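Local coordinates for protein purine nucleoside phosphorylase YlmD (Geobacillus stearothermophilus, PDB 6T1B) that catalyses the zinc-dependent phosphorolysis of adenosine, inosine and S-methyl-5'-thioadenosine to the free base and a ribose 1-phosphate, and also deaminates adenosine, at residues 130-136 and 167-173; 176-182 and 216-220; 113-117 and 268-272. All coordinates share one frame. Residues are numbered along the deposited sequence.

Contact 1: residues 130-136 and 167-173; sequences YFVAPSA and IAPSDIY
Small and branched apolar side chains make the centre of this contact. Ala133 CB lies 4.1 Å from Ile167 CG2, and Phe131 (chi1 m) brings the edge of its ring to Ile172, CD2 to CG2 4.2 Å; Trp161 of helix 153-163 packs on Ala133 and Ile172, while Leu138 packs on Ile167 and Ala133. Ala136 CB reaches Ile167 CD1 at 3.6 Å, close packing that suits a methyl group. On the sheet face shared by Val132 and Tyr173, Val132 CG1 (chi1 p) is 3.9 Å from Tyr173 CB, and Pro134 CD meets Tyr173 CD2 at 3.7 Å. The backbone of 130-133 is extended. It is joined to Tyr173 as an antiparallel hydrogen-bonded pair: Val132 N to Tyr173 O and Tyr173 N to Val132 O, both 2.9 Å. CA-H...O contacts flank the pair, Phe131 CA to Tyr173 O and Ala133 CA to Asp171 O, each 3.5 Å. Beyond it the chains diverge, 134-136 turning and 169-171 forming a 3-10 segment. At the exposed edge a water bridges Ser135 OG (3.1 Å) and Asp171 O (2.8 Å). This is the antiparallel pairing of strands 127-133 and 173-176, where 173-176 begins, in the mixed six-stranded sheet of a YfiH/LACC1-family enzyme.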
# COMPACT_ATOMS: atom_id res chain seq x y z
N TYR A 130 3.78 -4.16 0.70
CA TYR A 130 3.27 -5.41 1.24
C TYR A 130 4.43 -6.19 1.85
O TYR A 130 5.48 -6.34 1.21
CB TYR A 130 2.67 -6.27 0.13
CG TYR A 130 1.55 -5.65 -0.71
CD1 TYR A 130 1.82 -4.66 -1.65
CD2 TYR A 130 0.24 -6.12 -0.62
CE1 TYR A 130 0.81 -4.12 -2.44
CE2 TYR A 130 -0.76 -5.59 -1.39
CZ TYR A 130 -0.48 -4.58 -2.30
OH TYR A 130 -1.47 -4.07 -3.12
N PHE A 131 4.22 -6.76 3.04
CA PHE A 131 5.24 -7.50 3.76
C PHE A 131 4.72 -8.90 4.08
O PHE A 131 3.54 -9.06 4.45
CB PHE A 131 5.55 -6.83 5.09
CG PHE A 131 6.11 -5.44 5.00
CD1 PHE A 131 5.30 -4.35 4.77
CD2 PHE A 131 7.45 -5.21 5.21
CE1 PHE A 131 5.84 -3.08 4.75
CE2 PHE A 131 7.99 -3.94 5.17
CZ PHE A 131 7.18 -2.88 4.96
N VAL A 132 5.59 -9.89 4.01
CA VAL A 132 5.23 -11.22 4.44
C VAL A 132 6.46 -11.87 5.04
O VAL A 132 7.58 -11.71 4.54
CB VAL A 132 4.64 -12.06 3.29
CG1 VAL A 132 5.63 -12.32 2.19
CG2 VAL A 132 4.02 -13.36 3.82
N ALA A 133 6.26 -12.58 6.13
CA ALA A 133 7.26 -13.52 6.65
C ALA A 133 6.54 -14.87 6.63
O ALA A 133 5.85 -15.24 7.60
CB ALA A 133 7.73 -13.13 8.04
N PRO A 134 6.68 -15.65 5.55
CA PRO A 134 5.83 -16.84 5.39
C PRO A 134 6.00 -17.86 6.48
O PRO A 134 5.03 -18.50 6.91
CB PRO A 134 6.25 -17.41 4.03
CG PRO A 134 6.84 -16.28 3.30
CD PRO A 134 7.50 -15.40 4.34
N SER A 135 7.24 -18.08 6.94
CA SER A 135 7.47 -19.09 7.96
C SER A 135 6.69 -18.73 9.22
O SER A 135 6.06 -19.60 9.83
CB SER A 135 8.96 -19.22 8.23
OG SER A 135 9.51 -18.03 8.78
N ALA A 136 6.69 -17.46 9.59
CA ALA A 136 6.12 -17.00 10.85
C ALA A 136 4.66 -16.60 10.74
O ALA A 136 4.06 -16.21 11.75
CB ALA A 136 6.92 -15.82 11.38
N ILE A 167 11.57 -11.50 14.39
CA ILE A 167 11.74 -11.96 13.02
C ILE A 167 12.97 -11.27 12.46
O ILE A 167 13.01 -10.03 12.39
CB ILE A 167 10.53 -11.61 12.15
CG1 ILE A 167 9.25 -12.19 12.74
CG2 ILE A 167 10.73 -12.09 10.70
CD1 ILE A 167 9.29 -13.66 12.96
N ALA A 168 13.95 -12.05 12.00
CA ALA A 168 15.10 -11.45 11.34
C ALA A 168 14.69 -10.82 10.01
O ALA A 168 13.81 -11.34 9.31
CB ALA A 168 16.18 -12.50 11.07
N PRO A 169 15.29 -9.69 9.63
CA PRO A 169 14.96 -9.12 8.31
C PRO A 169 15.16 -10.08 7.15
O PRO A 169 14.47 -9.96 6.13
CB PRO A 169 15.91 -7.91 8.22
CG PRO A 169 16.13 -7.52 9.64
CD PRO A 169 16.18 -8.82 10.41
N SER A 170 16.10 -11.02 7.27
CA SER A 170 16.33 -12.01 6.23
C SER A 170 15.13 -12.92 6.01
O SER A 170 15.07 -13.62 5.00
CB SER A 170 17.56 -12.84 6.60
OG SER A 170 17.34 -13.48 7.85
N ASP A 171 14.18 -12.97 6.95
CA ASP A 171 13.00 -13.79 6.77
C ASP A 171 11.83 -13.02 6.18
O ASP A 171 10.74 -13.58 6.04
CB ASP A 171 12.55 -14.40 8.11
CG ASP A 171 13.53 -15.44 8.64
OD1 ASP A 171 13.60 -15.63 9.87
OD2 ASP A 171 14.24 -16.06 7.82
N ILE A 172 12.03 -11.76 5.84
CA ILE A 172 10.98 -10.90 5.32
C ILE A 172 11.08 -10.80 3.81
O ILE A 172 12.19 -10.77 3.25
CB ILE A 172 11.07 -9.50 5.97
CG1 ILE A 172 10.95 -9.66 7.49
CG2 ILE A 172 10.04 -8.56 5.39
CD1 ILE A 172 11.10 -8.34 8.24
N TYR A 173 9.93 -10.75 3.16
CA TYR A 173 9.80 -10.53 1.73
C TYR A 173 8.83 -9.38 1.54
O TYR A 173 7.89 -9.19 2.32
CB TYR A 173 9.28 -11.77 1.01
CG TYR A 173 10.16 -12.98 1.19
CD1 TYR A 173 11.04 -13.38 0.19
CD2 TYR A 173 10.09 -13.75 2.33
CE1 TYR A 173 11.84 -14.49 0.35
CE2 TYR A 173 10.89 -14.87 2.49
CZ TYR A 173 11.75 -15.23 1.50
OH TYR A 173 12.52 -16.36 1.68
O HOH W 1 9.90 -16.21 6.30

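Contact 2: residues 176-182 and 216-220; sequences IGPAIGP and ALDLK
Here an irregular loop, leaving strand 173-176 for the second, probably structural, zinc site, runs past a strand-to-helix junction whose helix, 219-229, is N-capped by Asp218. No direct hydrogen bond joins the segments; van der Waals packing and two bridging waters do. Ile176, the last strand residue (chi1 m, chi2 t), points at the helix and sets CG2 3.7 Å from Lys220 CG and CD1 3.7 Å from Lys220 O. Gly177 follows, its O 3.5 Å from Lys220 CE; a side chain there would clash with the ring of Pro178, which turns away. Ala179, extended, directs its CB to Lys220 CE at 3.9 Å, small enough to let the lysine pass. Lys220 (chi1 m, then t throughout) thus reaches, fully extended, into the bow of the loop, with its methylenes packed against 176-179 and its NZ hydrogen-bonded to the carbonyls of Ser240 and Arg242, beside zinc ligand Cys243. Ile180 turns its carbonyl to the waters. Gly181, whose nearest atom is about 5 Å from the zinc, has no CB, which Pro182 CD would crowd. Pro182, just before zinc ligands Cys183 and Cys184, has its CA 3.3 Å from Leu217 O in a CA-H...O contact, its CG 3.9 Å from Asp218 CB and its O 3.4 Å from Ala216 CB. One water lies 2.8 Å from Ile180 O, 2.7 Å from Leu217 O and 2.8 Å from Leu219 N. Asp218 OD2 caps Glu221 N, and the second water lies 2.6 Å from Asp218 OD2, 3.0 Å from Ile180 O and 3.1 Å from its donor Lys220 N.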
# COMPACT_ATOMS: atom_id res chain seq x y z
N ILE A 176 6.52 -4.09 -3.53
CA ILE A 176 6.19 -2.67 -3.66
C ILE A 176 5.25 -2.58 -4.85
O ILE A 176 5.61 -3.00 -5.96
CB ILE A 176 7.46 -1.84 -3.85
CG1 ILE A 176 8.26 -1.84 -2.54
CG2 ILE A 176 7.14 -0.43 -4.29
CD1 ILE A 176 9.66 -1.34 -2.69
N GLY A 177 4.03 -2.13 -4.61
CA GLY A 177 2.98 -2.20 -5.61
C GLY A 177 2.89 -0.99 -6.50
O GLY A 177 3.72 -0.07 -6.42
N PRO A 178 1.89 -0.98 -7.38
CA PRO A 178 1.67 0.15 -8.29
C PRO A 178 1.54 1.47 -7.54
O PRO A 178 0.85 1.56 -6.53
CB PRO A 178 0.37 -0.23 -9.00
CG PRO A 178 0.36 -1.73 -8.97
CD PRO A 178 0.93 -2.08 -7.62
N ALA A 179 2.17 2.50 -8.09
CA ALA A 179 2.26 3.80 -7.46
C ALA A 179 2.69 4.79 -8.53
O ALA A 179 3.00 4.40 -9.66
CB ALA A 179 3.25 3.79 -6.30
N ILE A 180 2.69 6.07 -8.19
CA ILE A 180 3.08 7.06 -9.18
C ILE A 180 4.58 6.94 -9.42
O ILE A 180 5.37 6.80 -8.49
CB ILE A 180 2.66 8.47 -8.72
CG1 ILE A 180 2.77 9.45 -9.88
CG2 ILE A 180 3.44 8.89 -7.51
CD1 ILE A 180 2.20 10.80 -9.56
N GLY A 181 4.97 7.02 -10.69
CA GLY A 181 6.36 6.91 -11.06
C GLY A 181 7.01 8.27 -11.24
O GLY A 181 6.35 9.30 -11.29
N PRO A 182 8.34 8.26 -11.36
CA PRO A 182 9.06 9.52 -11.60
C PRO A 182 8.73 10.10 -12.94
O PRO A 182 8.97 11.30 -13.17
CB PRO A 182 10.53 9.11 -11.50
CG PRO A 182 10.54 7.64 -11.80
CD PRO A 182 9.23 7.10 -11.29
N ALA A 216 12.19 14.75 -10.47
CA ALA A 216 11.40 13.56 -10.74
C ALA A 216 11.72 12.52 -9.67
O ALA A 216 12.87 12.05 -9.59
CB ALA A 216 11.75 13.02 -12.12
N LEU A 217 10.74 12.16 -8.86
CA LEU A 217 10.96 11.36 -7.67
C LEU A 217 10.40 9.97 -7.85
O LEU A 217 9.26 9.81 -8.30
CB LEU A 217 10.30 12.04 -6.47
CG LEU A 217 10.26 11.27 -5.16
CD1 LEU A 217 11.65 10.95 -4.69
CD2 LEU A 217 9.54 12.08 -4.13
N ASP A 218 11.19 8.96 -7.47
CA ASP A 218 10.82 7.55 -7.55
C ASP A 218 10.61 7.05 -6.11
O ASP A 218 11.56 6.58 -5.46
CB ASP A 218 11.89 6.75 -8.26
CG ASP A 218 11.48 5.31 -8.52
OD1 ASP A 218 12.17 4.65 -9.33
OD2 ASP A 218 10.48 4.85 -7.92
N LEU A 219 9.39 7.19 -5.59
CA LEU A 219 9.12 6.75 -4.23
C LEU A 219 9.24 5.23 -4.08
O LEU A 219 9.54 4.75 -2.99
CB LEU A 219 7.73 7.19 -3.77
CG LEU A 219 7.59 8.64 -3.31
CD1 LEU A 219 6.13 8.88 -2.94
CD2 LEU A 219 8.51 8.97 -2.15
N LYS A 220 9.00 4.47 -5.15
CA LYS A 220 9.18 3.03 -5.05
C LYS A 220 10.63 2.73 -4.71
O LYS A 220 10.92 1.96 -3.78
CB LYS A 220 8.81 2.34 -6.36
CG LYS A 220 7.35 2.39 -6.73
CD LYS A 220 7.15 1.65 -8.05
CE LYS A 220 5.76 1.83 -8.57
NZ LYS A 220 5.76 1.46 -10.00
O HOH W 2 7.34 8.32 -7.12
O HOH W 3 7.93 5.34 -7.98

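Contact 3: residues 113-117 and 268-272; sequences DEAGV and IGRRE
Arg270, Ala115 and Glu272 bury the most surface where the loop 113-117 meets the end of the chain. Arg270 is extended (phi/psi -118/140), and its carbonyl accepts a direct hydrogen bond from Gly116 N at 2.7 Å, nearly linear (177°). Its side chain (chi1 m, chi2 t, chi3 m) folds back so that Ala115 CB sits over one face of the guanidinium, 4.1 Å from Arg270 NH1. Arg270 NH2 lies 3.2 Å from Asp113 O; NH2 makes a weak hydrogen bond to Gly137 O. Ala115 in turn places its CA 3.5 Å from Arg270 O and its CB 3.7 Å from Arg271 O. The setting is a tight connection between two sheets: 113-117 leads from strand 109-112 of one into strand 118-123 of the other, where 118-123 is the antiparallel neighbour of strand 264-269. Gly116 makes the turn at phi/psi 81/16, a conformation suited to glycine, and a CB there would collide with Glu272 OE1. Glu272 points toward the loop, with OE1 3.8 Å from Gly116 CA, while OE2 forms a salt bridge with Lys90. Position 269 also suits glycine, since a CB would strike Val117 O. Two waters fill the remaining gap: one spans Glu114 O (2.8 Å), Val117 O (2.7 Å) and Arg270 N (2.9 Å), the other Glu114 O (3.0 Å) and Arg270 NE (2.9 Å).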
# COMPACT_ATOMS: atom_id res chain seq x y z
N ASP A 113 -0.20 -11.37 12.73
CA ASP A 113 0.27 -12.74 12.63
C ASP A 113 -0.87 -13.75 12.70
O ASP A 113 -0.63 -14.95 12.80
CB ASP A 113 1.38 -13.04 13.64
CG ASP A 113 0.91 -12.99 15.08
OD1 ASP A 113 -0.28 -12.76 15.30
OD2 ASP A 113 1.75 -13.20 15.99
N GLU A 114 -2.12 -13.29 12.57
CA GLU A 114 -3.28 -14.17 12.63
C GLU A 114 -3.88 -14.34 11.24
O GLU A 114 -3.82 -13.43 10.41
CB GLU A 114 -4.34 -13.60 13.58
CG GLU A 114 -3.81 -13.40 14.99
CD GLU A 114 -4.86 -12.99 16.00
OE1 GLU A 114 -4.47 -12.81 17.17
OE2 GLU A 114 -6.05 -12.84 15.65
N ALA A 115 -4.45 -15.51 11.00
CA ALA A 115 -5.26 -15.71 9.80
C ALA A 115 -6.67 -15.15 10.01
O ALA A 115 -7.11 -14.89 11.13
CB ALA A 115 -5.34 -17.19 9.44
N GLY A 116 -7.38 -14.98 8.90
CA GLY A 116 -8.75 -14.50 8.99
C GLY A 116 -8.89 -13.01 9.16
O GLY A 116 -9.98 -12.52 9.48
N VAL A 117 -7.84 -12.24 8.89
CA VAL A 117 -7.80 -10.80 9.09
C VAL A 117 -7.26 -10.19 7.81
O VAL A 117 -6.09 -10.41 7.47
CB VAL A 117 -6.90 -10.44 10.29
CG1 VAL A 117 -6.79 -8.94 10.44
CG2 VAL A 117 -7.43 -11.09 11.54
N ILE A 268 -3.95 -7.48 2.13
CA ILE A 268 -3.22 -8.72 2.37
C ILE A 268 -3.79 -9.40 3.61
O ILE A 268 -4.07 -8.76 4.63
CB ILE A 268 -1.70 -8.46 2.48
CG1 ILE A 268 -0.91 -9.78 2.57
CG2 ILE A 268 -1.35 -7.57 3.69
CD1 ILE A 268 0.60 -9.60 2.37
N GLY A 269 -3.90 -10.72 3.53
CA GLY A 269 -4.38 -11.52 4.65
C GLY A 269 -4.17 -12.99 4.35
O GLY A 269 -3.82 -13.35 3.22
N ARG A 270 -4.37 -13.82 5.35
CA ARG A 270 -4.29 -15.26 5.20
C ARG A 270 -5.64 -15.87 5.52
O ARG A 270 -6.31 -15.44 6.46
CB ARG A 270 -3.20 -15.83 6.09
CG ARG A 270 -1.83 -15.40 5.62
CD ARG A 270 -0.71 -16.07 6.36
NE ARG A 270 -0.75 -15.80 7.79
CZ ARG A 270 -1.09 -16.69 8.72
NH1 ARG A 270 -1.42 -17.93 8.37
NH2 ARG A 270 -1.08 -16.36 10.01
N ARG A 271 -6.03 -16.87 4.73
CA ARG A 271 -7.30 -17.52 4.94
C ARG A 271 -7.24 -18.44 6.15
O ARG A 271 -6.24 -19.12 6.39
CB ARG A 271 -7.67 -18.35 3.71
CG ARG A 271 -7.82 -17.56 2.45
CD ARG A 271 -8.46 -18.42 1.35
NE ARG A 271 -8.51 -17.66 0.11
CZ ARG A 271 -9.41 -16.73 -0.17
NH1 ARG A 271 -10.38 -16.47 0.70
NH2 ARG A 271 -9.37 -16.08 -1.32
N GLU A 272 -8.35 -18.48 6.89
CA GLU A 272 -8.57 -19.39 8.01
C GLU A 272 -9.29 -20.62 7.47
O GLU A 272 -10.36 -20.50 6.86
CB GLU A 272 -9.47 -18.68 9.01
CG GLU A 272 -9.13 -18.88 10.47
CD GLU A 272 -9.87 -17.89 11.35
OE1 GLU A 272 -10.76 -17.18 10.83
OE2 GLU A 272 -9.55 -17.80 12.55
O HOH W 4 -4.93 -12.74 7.97
O HOH W 5 -1.19 -13.20 9.02

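Overall arrangement
From the N terminus, residues 113-117 come first, but their partner 268-272 lies at the end of the chain, so contact 3 closes a loop of 150 residues that encloses the other two. Within it, contact 1 closes a 30-residue excursion holding strand 138-144 and helices 146-150 and 153-163, and contact 2 then closes one of 33 residues; the two follow in series without crossing. Strand 173-176 links them, ending contact 1 and opening contact 2, and Tyr130 CE1 packs on Gly177 CA at 4.3 Å. Contact 1 also meets contact 3, Phe131 O to Ile268 CD1 at 3.6 Å, where the two six-stranded sheets face each other. Contacts 2 and 3 lie on opposite sides of the chain's centre.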